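PDB 5JOZ: Non-reducing end alpha-L-arabinofuranosidase BoGH43B from Bacteroides ovatus, which removes terminal non-reducing alpha-L-arabinofuranosyl residues from xyloglucan side branches, converting their S units to X units during xyloglucan degradation. Local coordinates for residues 308-316 with 497-505; 322-333 with 354-364. All coordinates share one frame; numbering follows the deposited sequence.

How the contacts relate
Both contacts belong to the C-terminal concanavalin A-like domain, contact 1 in one of its two facing sheets and contact 2 at the edge of the other, and their centres lie about 18 Å apart. Contact 1 ties 308-316 to the closing strand 497-505 and holds a calcium ion; contact 2, formed by residues that lie between those two segments in sequence, sets 322-333 against 354-364. Trp323 bridges them: its NE1 probably hydrogen-bonds Asp312 OD2 at 2.8 Å, and its CH2 packs 3.5 Å from Phe501 CD1. The Arg364 side chain is about 11 Å from that of Asp16, the inferred proton acceptor, whereas contact 1 lies away from the catalytic residues.

Contact 1: 308-316 with 497-505; sequences QPVRDDFDQ and DFDWFDFRC. With CA (calcium ion), chain C.
Arg311 and Asp502 face each other as an antiparallel non-hydrogen-bonded pair where 308-316 enters the concanavalin A-like beta-sandwich and lies along its last strand. Regular pairing is short: Phe503 N bonds to Val310 O, and Asp312 and Phe501 exchange both backbone bonds. Followed outward, Arg311 first brings CB to 3.2 Å from Asp502 OD1. With CG anti to the backbone N (chi1 -178°), CG and CD then run past both that oxygen and Trp500 CB, and a bend at chi3 lays the guanidinium down on the indole. NE donates to the syn lone pair of Asp502 OD1 at 2.8 Å, nearly straight at 165°, while NH2 reaches Asp502 OD2 by a weak bond. CZ lies 3.7 Å from the centroid of the five-membered ring of Trp500, with the planes only 4° apart: a stacked cation-pi contact. NH1 is over the pyrrole side, nearest Trp500 NE1, and NH2 over the benzo side, near CZ2 and CH2. Carboxylate edge and indole face together fix the rotation of the guanidinium. On the side that carries Phe501, Phe314 sets CZ 3.7 Å from Phe501 CB, its backbone N held by Asp312 OD1 in an Asx turn, while Asp312 OD2 goes to Trp323; Met483 of the facing sheet also touches the Phe314 ring. Within this turn Asp313 offers its backbone O to the calcium ion, which joins the segments. Asp499 binds it through both backbone O and OD1, Gly341 and two waters complete the observed ligands, and Asp313 O, 2.9 Å from Asp499 O, reaches the metal at 2.4 Å.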
loop_
_atom_site.group_PDB
_atom_site.type_symbol
_atom_site.label_atom_id
_atom_site.label_comp_id
_atom_site.label_asym_id
_atom_site.label_seq_id
_atom_site.Cartn_x
_atom_site.Cartn_y
_atom_site.Cartn_z
ATOM N N GLN A 308 16.989 7.832 3.208
ATOM C CA GLN A 308 17.316 6.946 2.094
ATOM C C GLN A 308 17.844 7.829 0.975
ATOM O O GLN A 308 17.247 8.876 0.692
ATOM C CB GLN A 308 16.082 6.177 1.608
ATOM N N PRO A 309 18.958 7.426 0.337
ATOM C CA PRO A 309 19.501 8.250 -0.730
ATOM C C PRO A 309 18.597 8.257 -1.970
ATOM O O PRO A 309 17.790 7.347 -2.174
ATOM C CB PRO A 309 20.860 7.603 -1.021
ATOM C CG PRO A 309 20.684 6.176 -0.645
ATOM C CD PRO A 309 19.670 6.143 0.459
ATOM N N VAL A 310 18.741 9.304 -2.770
ATOM C CA VAL A 310 17.959 9.494 -3.988
ATOM C C VAL A 310 18.245 8.399 -5.023
ATOM O O VAL A 310 17.326 7.922 -5.684
ATOM C CB VAL A 310 18.281 10.871 -4.631
ATOM C CG1 VAL A 310 17.635 11.005 -6.015
ATOM C CG2 VAL A 310 17.838 12.000 -3.704
ATOM N N ARG A 311 19.521 8.064 -5.181
ATOM C CA ARG A 311 19.964 7.072 -6.143
ATOM C C ARG A 311 20.117 5.689 -5.520
ATOM O O ARG A 311 20.860 5.523 -4.544
ATOM C CB ARG A 311 21.317 7.472 -6.708
ATOM C CG ARG A 311 21.824 6.496 -7.755
ATOM C CD ARG A 311 22.896 7.109 -8.637
ATOM N NE ARG A 311 22.379 8.210 -9.438
ATOM C CZ ARG A 311 23.066 8.850 -10.386
ATOM N NH1 ARG A 311 24.321 8.502 -10.694
ATOM N NH2 ARG A 311 22.476 9.834 -11.054
ATOM N N ASP A 312 19.430 4.709 -6.103
ATOM C CA ASP A 312 19.750 3.291 -5.901
ATOM C C ASP A 312 20.704 2.873 -7.027
ATOM O O ASP A 312 20.319 2.813 -8.209
ATOM C CB ASP A 312 18.472 2.444 -5.900
ATOM C CG ASP A 312 18.700 0.991 -5.443
ATOM O OD1 ASP A 312 19.828 0.475 -5.530
ATOM O OD2 ASP A 312 17.708 0.347 -5.017
ATOM N N ASP A 313 21.952 2.605 -6.655
ATOM C CA ASP A 313 22.996 2.227 -7.614
ATOM C C ASP A 313 22.928 0.746 -8.023
ATOM O O ASP A 313 23.692 0.321 -8.890
ATOM C CB ASP A 313 24.400 2.509 -7.027
ATOM C CG ASP A 313 24.774 3.978 -7.035
ATOM O OD1 ASP A 313 24.777 4.597 -8.122
ATOM O OD2 ASP A 313 25.114 4.507 -5.953
ATOM N N PHE A 314 22.065 -0.055 -7.396
ATOM C CA PHE A 314 21.968 -1.490 -7.715
ATOM C C PHE A 314 23.351 -2.147 -7.642
ATOM O O PHE A 314 23.769 -2.872 -8.551
ATOM C CB PHE A 314 21.339 -1.705 -9.108
ATOM C CG PHE A 314 19.965 -1.103 -9.268
ATOM C CD1 PHE A 314 18.914 -1.494 -8.426
ATOM C CD2 PHE A 314 19.706 -0.187 -10.280
ATOM C CE1 PHE A 314 17.641 -0.959 -8.575
ATOM C CE2 PHE A 314 18.426 0.346 -10.439
ATOM C CZ PHE A 314 17.396 -0.039 -9.585
ATOM N N ASP A 315 24.063 -1.866 -6.558
ATOM C CA ASP A 315 25.464 -2.276 -6.416
ATOM C C ASP A 315 25.689 -3.117 -5.150
ATOM O O ASP A 315 26.766 -3.077 -4.559
ATOM C CB ASP A 315 26.383 -1.039 -6.454
ATOM C CG ASP A 315 26.079 -0.024 -5.346
ATOM O OD1 ASP A 315 25.095 -0.209 -4.597
ATOM O OD2 ASP A 315 26.833 0.971 -5.232
ATOM N N GLN A 316 24.652 -3.849 -4.743
ATOM C CA GLN A 316 24.733 -4.882 -3.705
ATOM C C GLN A 316 23.809 -6.041 -4.091
ATOM O O GLN A 316 22.868 -5.856 -4.882
ATOM C CB GLN A 316 24.337 -4.305 -2.340
ATOM C CG GLN A 316 22.953 -3.668 -2.316
ATOM C CD GLN A 316 22.563 -3.107 -0.959
ATOM O OE1 GLN A 316 21.505 -3.449 -0.415
ATOM N NE2 GLN A 316 23.408 -2.237 -0.406
ATOM N N ASP A 497 19.529 -3.545 -18.790
ATOM C CA ASP A 497 20.375 -3.335 -17.621
ATOM C C ASP A 497 20.212 -1.915 -17.110
ATOM O O ASP A 497 20.509 -0.955 -17.817
ATOM C CB ASP A 497 21.843 -3.576 -17.976
ATOM C CG ASP A 497 22.152 -5.047 -18.256
ATOM O OD1 ASP A 497 21.332 -5.939 -17.947
ATOM O OD2 ASP A 497 23.242 -5.331 -18.772
ATOM N N PHE A 498 19.730 -1.794 -15.879
ATOM C CA PHE A 498 19.531 -0.503 -15.231
ATOM C C PHE A 498 20.688 -0.268 -14.282
ATOM O O PHE A 498 20.797 -0.940 -13.263
ATOM C CB PHE A 498 18.204 -0.490 -14.471
ATOM C CG PHE A 498 17.008 -0.585 -15.368
ATOM C CD1 PHE A 498 16.597 -1.808 -15.864
ATOM C CD2 PHE A 498 16.323 0.549 -15.751
ATOM C CE1 PHE A 498 15.505 -1.898 -16.704
ATOM C CE2 PHE A 498 15.221 0.468 -16.592
ATOM C CZ PHE A 498 14.807 -0.752 -17.064
ATOM N N ASP A 499 21.548 0.679 -14.633
ATOM C CA ASP A 499 22.728 1.004 -13.841
ATOM C C ASP A 499 22.317 1.690 -12.533
ATOM O O ASP A 499 22.865 1.399 -11.470
ATOM C CB ASP A 499 23.657 1.919 -14.650
ATOM C CG ASP A 499 25.053 2.022 -14.065
ATOM O OD1 ASP A 499 25.358 1.353 -13.051
ATOM O OD2 ASP A 499 25.858 2.785 -14.635
ATOM N N TRP A 500 21.364 2.605 -12.611
ATOM C CA TRP A 500 20.837 3.237 -11.414
ATOM C C TRP A 500 19.419 3.734 -11.620
ATOM O O TRP A 500 18.915 3.714 -12.739
ATOM C CB TRP A 500 21.761 4.366 -10.941
ATOM C CG TRP A 500 22.223 5.344 -11.999
ATOM C CD1 TRP A 500 23.450 5.377 -12.597
ATOM C CD2 TRP A 500 21.482 6.439 -12.546
ATOM N NE1 TRP A 500 23.517 6.414 -13.487
ATOM C CE2 TRP A 500 22.328 7.092 -13.469
ATOM C CE3 TRP A 500 20.195 6.947 -12.331
ATOM C CZ2 TRP A 500 21.921 8.223 -14.193
ATOM C CZ3 TRP A 500 19.783 8.065 -13.060
ATOM C CH2 TRP A 500 20.643 8.682 -13.989
ATOM N N PHE A 501 18.793 4.142 -10.517
ATOM C CA PHE A 501 17.420 4.645 -10.484
ATOM C C PHE A 501 17.342 5.715 -9.394
ATOM O O PHE A 501 17.559 5.406 -8.218
ATOM C CB PHE A 501 16.443 3.504 -10.173
ATOM C CG PHE A 501 14.991 3.860 -10.367
ATOM C CD1 PHE A 501 14.311 4.655 -9.438
ATOM C CD2 PHE A 501 14.284 3.372 -11.465
ATOM C CE1 PHE A 501 12.973 4.969 -9.617
ATOM C CE2 PHE A 501 12.946 3.684 -11.648
ATOM C CZ PHE A 501 12.287 4.484 -10.729
ATOM N N ASP A 502 17.067 6.957 -9.809
ATOM C CA ASP A 502 16.875 8.104 -8.929
ATOM C C ASP A 502 15.404 8.291 -8.638
ATOM O O ASP A 502 14.577 8.220 -9.535
ATOM C CB ASP A 502 17.364 9.400 -9.581
ATOM C CG ASP A 502 18.877 9.516 -9.635
ATOM O OD1 ASP A 502 19.620 8.622 -9.148
ATOM O OD2 ASP A 502 19.330 10.537 -10.182
ATOM N N PHE A 503 15.087 8.571 -7.384
ATOM C CA PHE A 503 13.722 8.838 -6.970
ATOM C C PHE A 503 13.756 10.014 -5.992
ATOM O O PHE A 503 14.239 9.863 -4.871
ATOM C CB PHE A 503 13.144 7.580 -6.312
ATOM C CG PHE A 503 11.646 7.583 -6.207
ATOM C CD1 PHE A 503 10.856 7.395 -7.341
ATOM C CD2 PHE A 503 11.018 7.776 -4.979
ATOM C CE1 PHE A 503 9.471 7.397 -7.257
ATOM C CE2 PHE A 503 9.634 7.777 -4.890
ATOM C CZ PHE A 503 8.860 7.587 -6.034
ATOM N N ARG A 504 13.277 11.182 -6.420
ATOM C CA ARG A 504 13.336 12.386 -5.592
ATOM C C ARG A 504 11.949 12.954 -5.342
ATOM O O ARG A 504 11.306 13.430 -6.267
ATOM C CB ARG A 504 14.225 13.431 -6.258
ATOM C CG ARG A 504 14.690 14.514 -5.300
ATOM C CD ARG A 504 15.475 15.573 -6.045
ATOM N NE ARG A 504 16.549 14.980 -6.845
ATOM C CZ ARG A 504 17.814 14.801 -6.455
ATOM N NH1 ARG A 504 18.232 15.183 -5.243
ATOM N NH2 ARG A 504 18.682 14.237 -7.303
ATOM N N CYS A 505 11.502 12.882 -4.090
ATOM C CA CYS A 505 10.252 13.490 -3.655
ATOM C C CYS A 505 10.463 14.970 -3.282
ATOM O O CYS A 505 11.425 15.333 -2.582
ATOM C CB CYS A 505 9.687 12.743 -2.456
ATOM S SG CYS A 505 9.363 10.989 -2.728
HETATM CA CA CA C . 25.060 0.960 -10.690
HETATM O O HOH W 1 25.295 3.316 -10.300
HETATM O O HOH W 2 27.195 0.576 -9.608
#

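Contact 2: 322-333 with 354-364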
loop_
_atom_site.group_PDB
_atom_site.type_symbol
_atom_site.label_atom_id
_atom_site.label_comp_id
_atom_site.label_asym_id
_atom_site.label_seq_id
_atom_site.Cartn_x
_atom_site.Cartn_y
_atom_site.Cartn_z
ATOM N N ASP A 322 11.834 -1.147 -0.681
ATOM C CA ASP A 322 10.811 -0.354 -1.381
ATOM C C ASP A 322 10.441 -0.963 -2.749
ATOM O O ASP A 322 9.331 -0.722 -3.252
ATOM C CB ASP A 322 11.274 1.111 -1.606
ATOM C CG ASP A 322 11.458 1.910 -0.300
ATOM O OD1 ASP A 322 10.474 2.159 0.419
ATOM O OD2 ASP A 322 12.597 2.327 -0.007
ATOM N N TRP A 323 11.361 -1.722 -3.359
ATOM C CA TRP A 323 11.108 -2.326 -4.682
ATOM C C TRP A 323 10.026 -3.386 -4.605
ATOM O O TRP A 323 9.969 -4.175 -3.656
ATOM C CB TRP A 323 12.390 -2.865 -5.321
ATOM C CG TRP A 323 13.315 -1.743 -5.693
ATOM C CD1 TRP A 323 14.537 -1.466 -5.162
ATOM C CD2 TRP A 323 13.046 -0.714 -6.644
ATOM N NE1 TRP A 323 15.060 -0.335 -5.742
ATOM C CE2 TRP A 323 14.160 0.147 -6.655
ATOM C CE3 TRP A 323 11.969 -0.442 -7.498
ATOM C CZ2 TRP A 323 14.228 1.267 -7.484
ATOM C CZ3 TRP A 323 12.035 0.665 -8.320
ATOM C CH2 TRP A 323 13.156 1.509 -8.312
ATOM N N THR A 324 9.164 -3.378 -5.618
ATOM C CA THR A 324 7.897 -4.089 -5.576
ATOM C C THR A 324 7.567 -4.736 -6.929
ATOM O O THR A 324 7.777 -4.132 -7.984
ATOM C CB THR A 324 6.763 -3.107 -5.190
ATOM O OG1 THR A 324 7.181 -2.304 -4.080
ATOM C CG2 THR A 324 5.527 -3.855 -4.789
ATOM N N PHE A 325 7.009 -5.945 -6.863
ATOM C CA PHE A 325 6.650 -6.759 -8.030
ATOM C C PHE A 325 5.138 -6.891 -8.164
ATOM O O PHE A 325 4.405 -6.655 -7.205
ATOM C CB PHE A 325 7.247 -8.158 -7.875
ATOM C CG PHE A 325 8.720 -8.157 -7.696
ATOM C CD1 PHE A 325 9.282 -7.959 -6.428
ATOM C CD2 PHE A 325 9.562 -8.339 -8.781
ATOM C CE1 PHE A 325 10.663 -7.932 -6.248
ATOM C CE2 PHE A 325 10.944 -8.324 -8.608
ATOM C CZ PHE A 325 11.491 -8.114 -7.344
ATOM N N ILE A 326 4.690 -7.282 -9.354
ATOM C CA ILE A 326 3.286 -7.611 -9.617
ATOM C C ILE A 326 3.070 -9.136 -9.491
ATOM O O ILE A 326 3.666 -9.914 -10.242
ATOM C CB ILE A 326 2.860 -7.139 -11.013
ATOM C CG1 ILE A 326 3.048 -5.610 -11.141
ATOM C CG2 ILE A 326 1.411 -7.536 -11.260
ATOM C CD1 ILE A 326 2.794 -5.032 -12.522
ATOM N N ARG A 327 2.227 -9.548 -8.538
ATOM C CA ARG A 327 1.961 -10.977 -8.231
ATOM C C ARG A 327 3.254 -11.715 -7.881
ATOM O O ARG A 327 4.166 -11.073 -7.374
ATOM C CB ARG A 327 1.165 -11.626 -9.357
ATOM C CG ARG A 327 -0.079 -10.818 -9.696
ATOM C CD ARG A 327 -1.050 -11.569 -10.593
ATOM N NE ARG A 327 -2.135 -10.684 -11.009
ATOM C CZ ARG A 327 -2.021 -9.718 -11.924
ATOM N NH1 ARG A 327 -0.879 -9.532 -12.588
ATOM N NH2 ARG A 327 -3.068 -8.943 -12.204
ATOM N N ASN A 328 3.352 -13.025 -8.124
ATOM C CA ASN A 328 4.526 -13.810 -7.708
ATOM C C ASN A 328 5.667 -13.816 -8.755
ATOM O O ASN A 328 5.562 -14.489 -9.782
ATOM C CB ASN A 328 4.097 -15.235 -7.387
ATOM C CG ASN A 328 3.083 -15.282 -6.255
ATOM O OD1 ASN A 328 1.900 -15.575 -6.463
ATOM N ND2 ASN A 328 3.536 -14.958 -5.054
ATOM N N PRO A 329 6.761 -13.067 -8.497
ATOM C CA PRO A 329 7.807 -12.960 -9.500
ATOM C C PRO A 329 8.702 -14.202 -9.597
ATOM O O PRO A 329 9.173 -14.707 -8.584
ATOM C CB PRO A 329 8.620 -11.748 -9.011
ATOM C CG PRO A 329 8.495 -11.821 -7.536
ATOM C CD PRO A 329 7.066 -12.231 -7.318
ATOM N N ALA A 330 8.938 -14.681 -10.816
ATOM C CA ALA A 330 9.973 -15.699 -11.033
ATOM C C ALA A 330 11.333 -14.998 -11.015
ATOM O O ALA A 330 11.563 -14.067 -11.792
ATOM C CB ALA A 330 9.755 -16.424 -12.350
ATOM N N HIS A 331 12.232 -15.438 -10.133
ATOM C CA HIS A 331 13.541 -14.801 -9.997
ATOM C C HIS A 331 14.343 -14.889 -11.305
ATOM O O HIS A 331 15.296 -14.138 -11.476
ATOM C CB HIS A 331 14.356 -15.405 -8.833
ATOM C CG HIS A 331 15.360 -14.462 -8.224
ATOM N ND1 HIS A 331 16.110 -13.572 -8.966
ATOM C CD2 HIS A 331 15.744 -14.289 -6.936
ATOM C CE1 HIS A 331 16.902 -12.884 -8.161
ATOM N NE2 HIS A 331 16.698 -13.299 -6.925
ATOM N N SER A 332 13.968 -15.795 -12.212
ATOM C CA SER A 332 14.586 -15.860 -13.533
ATOM C C SER A 332 14.517 -14.557 -14.372
ATOM O O SER A 332 15.321 -14.403 -15.290
ATOM C CB SER A 332 14.019 -17.042 -14.352
ATOM O OG SER A 332 12.608 -16.969 -14.473
ATOM N N PHE A 333 13.579 -13.645 -14.106
ATOM C CA PHE A 333 13.542 -12.393 -14.907
ATOM C C PHE A 333 14.396 -11.223 -14.386
ATOM O O PHE A 333 14.536 -10.232 -15.099
ATOM C CB PHE A 333 12.113 -11.958 -15.303
ATOM C CG PHE A 333 11.293 -11.308 -14.201
ATOM C CD1 PHE A 333 11.606 -10.041 -13.706
ATOM C CD2 PHE A 333 10.138 -11.931 -13.726
ATOM C CE1 PHE A 333 10.832 -9.451 -12.721
ATOM C CE2 PHE A 333 9.356 -11.333 -12.749
ATOM C CZ PHE A 333 9.700 -10.095 -12.247
ATOM N N THR A 354 -2.200 -10.242 -18.919
ATOM C CA THR A 354 -2.545 -11.438 -18.135
ATOM C C THR A 354 -2.465 -11.161 -16.642
ATOM O O THR A 354 -1.930 -10.145 -16.211
ATOM C CB THR A 354 -1.615 -12.630 -18.450
ATOM O OG1 THR A 354 -0.254 -12.286 -18.142
ATOM C CG2 THR A 354 -1.742 -13.036 -19.919
ATOM N N ASN A 355 -2.991 -12.100 -15.866
ATOM C CA ASN A 355 -2.882 -12.082 -14.414
ATOM C C ASN A 355 -1.803 -13.074 -13.928
ATOM O O ASN A 355 -2.097 -14.065 -13.262
ATOM C CB ASN A 355 -4.250 -12.398 -13.775
ATOM C CG ASN A 355 -5.280 -11.293 -13.980
ATOM O OD1 ASN A 355 -5.014 -10.271 -14.615
ATOM N ND2 ASN A 355 -6.469 -11.496 -13.424
ATOM N N ASP A 356 -0.553 -12.827 -14.301
ATOM C CA ASP A 356 0.587 -13.393 -13.564
ATOM C C ASP A 356 1.631 -12.282 -13.406
ATOM O O ASP A 356 1.230 -11.148 -13.160
ATOM C CB ASP A 356 1.092 -14.731 -14.153
ATOM C CG ASP A 356 1.551 -14.625 -15.578
ATOM O OD1 ASP A 356 1.144 -13.665 -16.278
ATOM O OD2 ASP A 356 2.313 -15.527 -15.992
ATOM N N SER A 357 2.928 -12.570 -13.512
ATOM C CA SER A 357 3.955 -11.617 -13.097
ATOM C C SER A 357 4.836 -11.159 -14.259
ATOM O O SER A 357 5.792 -11.859 -14.630
ATOM C CB SER A 357 4.804 -12.221 -11.986
ATOM O OG SER A 357 5.638 -11.242 -11.399
ATOM N N PRO A 358 4.538 -9.964 -14.824
ATOM C CA PRO A 358 5.425 -9.378 -15.820
ATOM C C PRO A 358 6.742 -8.900 -15.205
ATOM O O PRO A 358 6.801 -8.643 -14.006
ATOM C CB PRO A 358 4.621 -8.191 -16.358
ATOM C CG PRO A 358 3.642 -7.853 -15.301
ATOM C CD PRO A 358 3.457 -9.042 -14.425
ATOM N N SER A 359 7.784 -8.790 -16.023
ATOM C CA SER A 359 9.077 -8.281 -15.568
ATOM C C SER A 359 8.995 -6.760 -15.254
ATOM O O SER A 359 9.406 -5.899 -16.040
ATOM C CB SER A 359 10.167 -8.594 -16.599
ATOM O OG SER A 359 10.125 -9.966 -16.983
ATOM N N PHE A 360 8.438 -6.470 -14.088
ATOM C CA PHE A 360 8.193 -5.117 -13.613
ATOM C C PHE A 360 8.715 -5.054 -12.190
ATOM O O PHE A 360 8.481 -5.977 -11.408
ATOM C CB PHE A 360 6.687 -4.812 -13.632
ATOM C CG PHE A 360 6.310 -3.511 -12.960
ATOM C CD1 PHE A 360 6.102 -3.450 -11.580
ATOM C CD2 PHE A 360 6.132 -2.360 -13.707
ATOM C CE1 PHE A 360 5.750 -2.268 -10.969
ATOM C CE2 PHE A 360 5.778 -1.167 -13.104
ATOM C CZ PHE A 360 5.589 -1.122 -11.733
ATOM N N ILE A 361 9.437 -3.986 -11.875
ATOM C CA ILE A 361 9.915 -3.719 -10.521
ATOM C C ILE A 361 9.728 -2.227 -10.276
ATOM O O ILE A 361 10.324 -1.385 -10.964
ATOM C CB ILE A 361 11.394 -4.117 -10.324
ATOM C CG1 ILE A 361 11.605 -5.583 -10.764
ATOM C CG2 ILE A 361 11.820 -3.922 -8.861
ATOM C CD1 ILE A 361 12.964 -6.185 -10.454
ATOM N N GLY A 362 8.886 -1.896 -9.309
ATOM C CA GLY A 362 8.527 -0.505 -9.093
ATOM C C GLY A 362 8.364 -0.120 -7.650
ATOM O O GLY A 362 8.535 -0.936 -6.741
ATOM N N ARG A 363 8.029 1.148 -7.454
ATOM C CA ARG A 363 7.763 1.644 -6.135
ATOM C C ARG A 363 6.652 2.667 -6.130
ATOM O O ARG A 363 6.394 3.335 -7.137
ATOM C CB ARG A 363 9.044 2.186 -5.509
ATOM C CG ARG A 363 9.499 3.544 -6.000
ATOM C CD ARG A 363 10.459 4.162 -5.003
ATOM N NE ARG A 363 11.830 3.741 -5.219
ATOM C CZ ARG A 363 12.852 4.103 -4.455
ATOM N NH1 ARG A 363 12.673 4.886 -3.397
ATOM N NH2 ARG A 363 14.067 3.668 -4.750
ATOM N N ARG A 364 6.025 2.784 -4.964
ATOM C CA ARG A 364 4.922 3.696 -4.729
ATOM C C ARG A 364 5.306 5.145 -5.044
ATOM O O ARG A 364 6.367 5.610 -4.621
ATOM C CB ARG A 364 4.505 3.627 -3.260
ATOM C CG ARG A 364 3.876 2.314 -2.817
ATOM C CD ARG A 364 4.054 2.119 -1.324
ATOM N NE ARG A 364 3.458 0.868 -0.838
ATOM C CZ ARG A 364 3.952 -0.362 -1.020
ATOM N NH1 ARG A 364 5.082 -0.573 -1.705
ATOM N NH2 ARG A 364 3.297 -1.412 -0.505
HETATM O O HOH W 3 7.260 0.973 -2.406
HETATM O O HOH W 4 6.401 -8.271 -11.408
HETATM O O HOH W 5 7.578 -13.917 -13.159
#
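Ile326 O accepts from Ser357 OG at 2.6 Å, nearly along the C=O axis, as OG stands anti to its own backbone N (chi1 -169°). A water adds a second link, accepting from Ile326 N and donating to Ser357 OG. Next door, the extended side chain of Arg327 lays its guanidinium over Asn355, with Asn355 CA 3.5 Å from CZ, and NH1 donates to Asp356 O at 2.7 Å; Asp395 takes NH2 in a salt bridge. Toward the start of the segment, Trp323 to Ile326 run beside edge strand 359-364 of the beta-sandwich, joined by one antiparallel bridge: Gly362 N donates to Thr324 O at 167°, and the return bond is weak. Strand 35-36 of the catalytic domain pairs with 325-326, so this segment connects the two domains. Ile326 CD1 lies over one face of the Phe360 ring in a CH-pi contact, 4.2 Å from its centroid. Ile361 divides its branches, CG2 against Trp323 CB and CD1 against Phe325 CE2 at 3.5 Å. Arg363 CZ stands over the six-membered ring of Trp323, its guanidinium turned 89° to the indole. Ser359 CA sits above the Phe333 ring, 3.6 Å from its centroid.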